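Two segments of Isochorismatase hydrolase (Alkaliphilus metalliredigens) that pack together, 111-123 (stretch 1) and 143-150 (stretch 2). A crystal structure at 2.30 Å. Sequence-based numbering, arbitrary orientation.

Stretch 1, residues 111-123: LDLYLKEEGIDTV
Stretch 2 143-150: ANAYKVIT

How does the helix of stretch 1 reach the other segment? Residues 111-117 are helical, with phi/psi near -63/-42, and Asp-112 extends from them in the t rotamer, chi2 47°. Its OD1 accepts a short hydrogen bond of 2.5 Å from Tyr-146 OH, at the edge of the ring. Tyr-146, chi1 m and chi2 -56°, points toward stretch 1 and loses 121 Å² to it, the largest share of the 529 Å² buried in all. One turn on, buried Leu-115, chi1 m, sets its CB 3.7 Å from Tyr-146 CZ, so the phenol has an apolar neighbour as well as a carboxylate.

How does the turn after the helix bring stretch 1 alongside Tyr-146 and Lys-147? Glu-118 leaves helical geometry at -92/9, and Gly-119 follows at 58/32, a positive phi that favours glycine. Ile-120 (-83/131) then extends, its O 3.6 Å from Tyr-146 CE1, and Asp-121 (-107/-8) leads into the strand. With chi1 p, Asp-121 accepts a hydrogen bond at OD2 from Thr-122 OG1, 3.0 Å away.

How do the strands pair? They run parallel, Thr-122 beside Lys-147 (CA to CA 4.5 Å) and Val-123 beside Val-148 (CA to CA 5.1 Å), all four with extended backbones. Lys-147 N donates to Asp-121 O at 3.1 Å, Val-123 N to Lys-147 O at 2.8 Å, and Ile-149 N to Val-123 O at 2.9 Å. Thus Lys-147 and Val-123 each use both N and O in this ladder.

Which side chains line the two faces? Thr-122 (m) and Lys-147 share one, where Thr-122 CG2 lies 4.0 Å from Ile-149 CD1. Val-123 (m) and Val-148 (t) share the other, with Val-123 CG2 4.2 Å from Val-148 CG1. Val-123 CG1 approaches Tyr-146 CB at 4.1 Å; compact, branched valines suit this buried sheet face.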

# COMPACT_ATOMS: atom_id res chain seq x y z
N LEU E 111 43.09 -14.10 22.41
CA LEU E 111 43.44 -12.79 21.92
C LEU E 111 43.75 -11.81 23.04
O LEU E 111 44.69 -11.10 22.93
CB LEU E 111 42.33 -12.25 21.04
CG LEU E 111 42.38 -10.80 20.58
CD1 LEU E 111 43.56 -10.57 19.75
CD2 LEU E 111 41.17 -10.38 19.80
N ASP E 112 42.98 -11.80 24.10
CA ASP E 112 43.26 -10.95 25.23
C ASP E 112 44.59 -11.30 25.87
O ASP E 112 45.33 -10.43 26.24
CB ASP E 112 42.15 -11.04 26.25
CG ASP E 112 42.29 -10.05 27.36
OD1 ASP E 112 42.53 -8.89 27.11
OD2 ASP E 112 42.13 -10.42 28.51
N LEU E 113 44.88 -12.58 26.00
CA LEU E 113 46.12 -12.98 26.59
C LEU E 113 47.30 -12.50 25.78
O LEU E 113 48.22 -12.00 26.32
CB LEU E 113 46.21 -14.49 26.79
CG LEU E 113 47.53 -14.97 27.38
CD1 LEU E 113 47.72 -14.53 28.78
CD2 LEU E 113 47.64 -16.43 27.30
N TYR E 114 47.24 -12.62 24.47
CA TYR E 114 48.30 -12.15 23.64
C TYR E 114 48.49 -10.66 23.79
O TYR E 114 49.60 -10.19 23.87
CB TYR E 114 48.02 -12.48 22.20
CG TYR E 114 48.96 -11.85 21.22
CD1 TYR E 114 50.06 -12.53 20.77
CD2 TYR E 114 48.73 -10.61 20.73
CE1 TYR E 114 50.91 -11.98 19.88
CE2 TYR E 114 49.57 -10.05 19.84
CZ TYR E 114 50.67 -10.73 19.41
OH TYR E 114 51.52 -10.17 18.50
N LEU E 115 47.41 -9.91 23.84
CA LEU E 115 47.48 -8.50 24.00
C LEU E 115 48.09 -8.17 25.33
O LEU E 115 48.86 -7.26 25.43
CB LEU E 115 46.10 -7.90 23.93
CG LEU E 115 45.51 -7.47 22.60
CD1 LEU E 115 46.18 -8.03 21.45
CD2 LEU E 115 44.07 -7.78 22.54
N LYS E 116 47.73 -8.90 26.36
CA LYS E 116 48.28 -8.68 27.67
C LYS E 116 49.77 -8.96 27.69
O LYS E 116 50.52 -8.24 28.28
CB LYS E 116 47.58 -9.56 28.68
CG LYS E 116 46.93 -8.84 29.83
CD LYS E 116 45.56 -9.45 30.16
CE LYS E 116 45.32 -9.50 31.66
NZ LYS E 116 44.02 -10.06 32.06
N GLU E 117 50.19 -10.01 27.02
CA GLU E 117 51.56 -10.43 26.98
C GLU E 117 52.43 -9.36 26.36
O GLU E 117 53.50 -9.10 26.82
CB GLU E 117 51.71 -11.74 26.21
CG GLU E 117 51.34 -12.96 26.98
CD GLU E 117 51.32 -14.21 26.16
OE1 GLU E 117 51.71 -15.25 26.68
OE2 GLU E 117 50.92 -14.17 25.01
N GLU E 118 51.92 -8.71 25.33
CA GLU E 118 52.69 -7.75 24.57
C GLU E 118 52.54 -6.33 25.05
O GLU E 118 52.97 -5.43 24.42
CB GLU E 118 52.33 -7.83 23.11
CG GLU E 118 52.48 -9.17 22.53
CD GLU E 118 53.84 -9.72 22.72
OE1 GLU E 118 54.74 -8.95 23.03
OE2 GLU E 118 54.04 -10.92 22.55
N GLY E 119 51.90 -6.14 26.18
CA GLY E 119 51.76 -4.82 26.74
C GLY E 119 51.07 -3.82 25.85
O GLY E 119 51.36 -2.65 25.88
N ILE E 120 50.15 -4.32 25.04
CA ILE E 120 49.43 -3.51 24.09
C ILE E 120 48.28 -2.81 24.72
O ILE E 120 47.53 -3.40 25.45
CB ILE E 120 48.94 -4.36 23.00
CG1 ILE E 120 50.14 -4.95 22.30
CG2 ILE E 120 48.13 -3.57 22.07
CD1 ILE E 120 49.91 -5.25 20.93
N ASP E 121 48.18 -1.52 24.47
CA ASP E 121 47.10 -0.74 25.04
C ASP E 121 46.01 -0.32 24.08
O ASP E 121 45.03 0.22 24.49
CB ASP E 121 47.64 0.45 25.84
CG ASP E 121 48.33 1.49 24.98
OD1 ASP E 121 49.14 2.24 25.52
OD2 ASP E 121 48.08 1.57 23.79
N THR E 122 46.22 -0.54 22.81
CA THR E 122 45.27 -0.08 21.85
C THR E 122 45.06 -1.09 20.78
O THR E 122 45.98 -1.64 20.26
CB THR E 122 45.76 1.22 21.22
OG1 THR E 122 45.66 2.25 22.17
CG2 THR E 122 44.95 1.59 20.04
N VAL E 123 43.82 -1.30 20.41
CA VAL E 123 43.54 -2.17 19.30
C VAL E 123 42.88 -1.38 18.21
O VAL E 123 42.09 -0.53 18.47
CB VAL E 123 42.67 -3.38 19.70
CG1 VAL E 123 43.09 -3.91 21.01
CG2 VAL E 123 41.25 -3.02 19.73
N ALA E 143 35.49 -3.79 26.49
CA ALA E 143 35.14 -4.51 27.69
C ALA E 143 36.36 -4.94 28.50
O ALA E 143 36.27 -5.17 29.67
CB ALA E 143 34.26 -5.66 27.38
N ASN E 144 37.49 -5.04 27.83
CA ASN E 144 38.74 -5.39 28.45
C ASN E 144 39.65 -4.20 28.69
O ASN E 144 40.80 -4.35 28.91
CB ASN E 144 39.45 -6.46 27.66
CG ASN E 144 38.86 -7.82 27.87
OD1 ASN E 144 38.81 -8.31 28.98
ND2 ASN E 144 38.42 -8.44 26.81
N ALA E 145 39.10 -3.01 28.61
CA ALA E 145 39.80 -1.79 28.93
C ALA E 145 40.84 -1.34 27.93
O ALA E 145 41.60 -0.46 28.19
CB ALA E 145 40.39 -1.87 30.28
N TYR E 146 40.87 -1.96 26.77
CA TYR E 146 41.72 -1.52 25.71
C TYR E 146 41.15 -0.27 25.12
O TYR E 146 39.99 0.01 25.28
CB TYR E 146 41.82 -2.59 24.64
CG TYR E 146 42.47 -3.83 25.13
CD1 TYR E 146 43.71 -3.79 25.70
CD2 TYR E 146 41.85 -5.03 25.07
CE1 TYR E 146 44.29 -4.90 26.17
CE2 TYR E 146 42.43 -6.14 25.53
CZ TYR E 146 43.65 -6.07 26.09
OH TYR E 146 44.26 -7.16 26.57
N LYS E 147 41.98 0.49 24.44
CA LYS E 147 41.57 1.65 23.70
C LYS E 147 41.33 1.17 22.32
O LYS E 147 42.06 0.37 21.85
CB LYS E 147 42.68 2.68 23.68
CG LYS E 147 42.60 3.65 24.80
CD LYS E 147 43.95 4.04 25.25
CE LYS E 147 44.51 5.11 24.38
NZ LYS E 147 45.46 5.96 25.11
N VAL E 148 40.28 1.65 21.68
CA VAL E 148 39.86 1.13 20.40
C VAL E 148 39.83 2.14 19.29
O VAL E 148 39.27 3.18 19.43
CB VAL E 148 38.47 0.49 20.51
CG1 VAL E 148 38.15 -0.28 19.30
CG2 VAL E 148 38.37 -0.36 21.71
N ILE E 149 40.40 1.79 18.16
CA ILE E 149 40.36 2.62 16.99
C ILE E 149 39.74 1.84 15.87
O ILE E 149 40.04 0.69 15.68
CB ILE E 149 41.77 3.09 16.60
CG1 ILE E 149 42.20 4.23 17.48
CG2 ILE E 149 41.82 3.61 15.23
CD1 ILE E 149 43.64 4.40 17.51
N THR E 150 38.87 2.48 15.11
CA THR E 150 38.23 1.84 13.98
C THR E 150 38.61 2.56 12.72
O THR E 150 38.44 3.74 12.62
CB THR E 150 36.71 1.95 14.06
OG1 THR E 150 36.26 1.63 15.36
CG2 THR E 150 36.10 1.05 13.10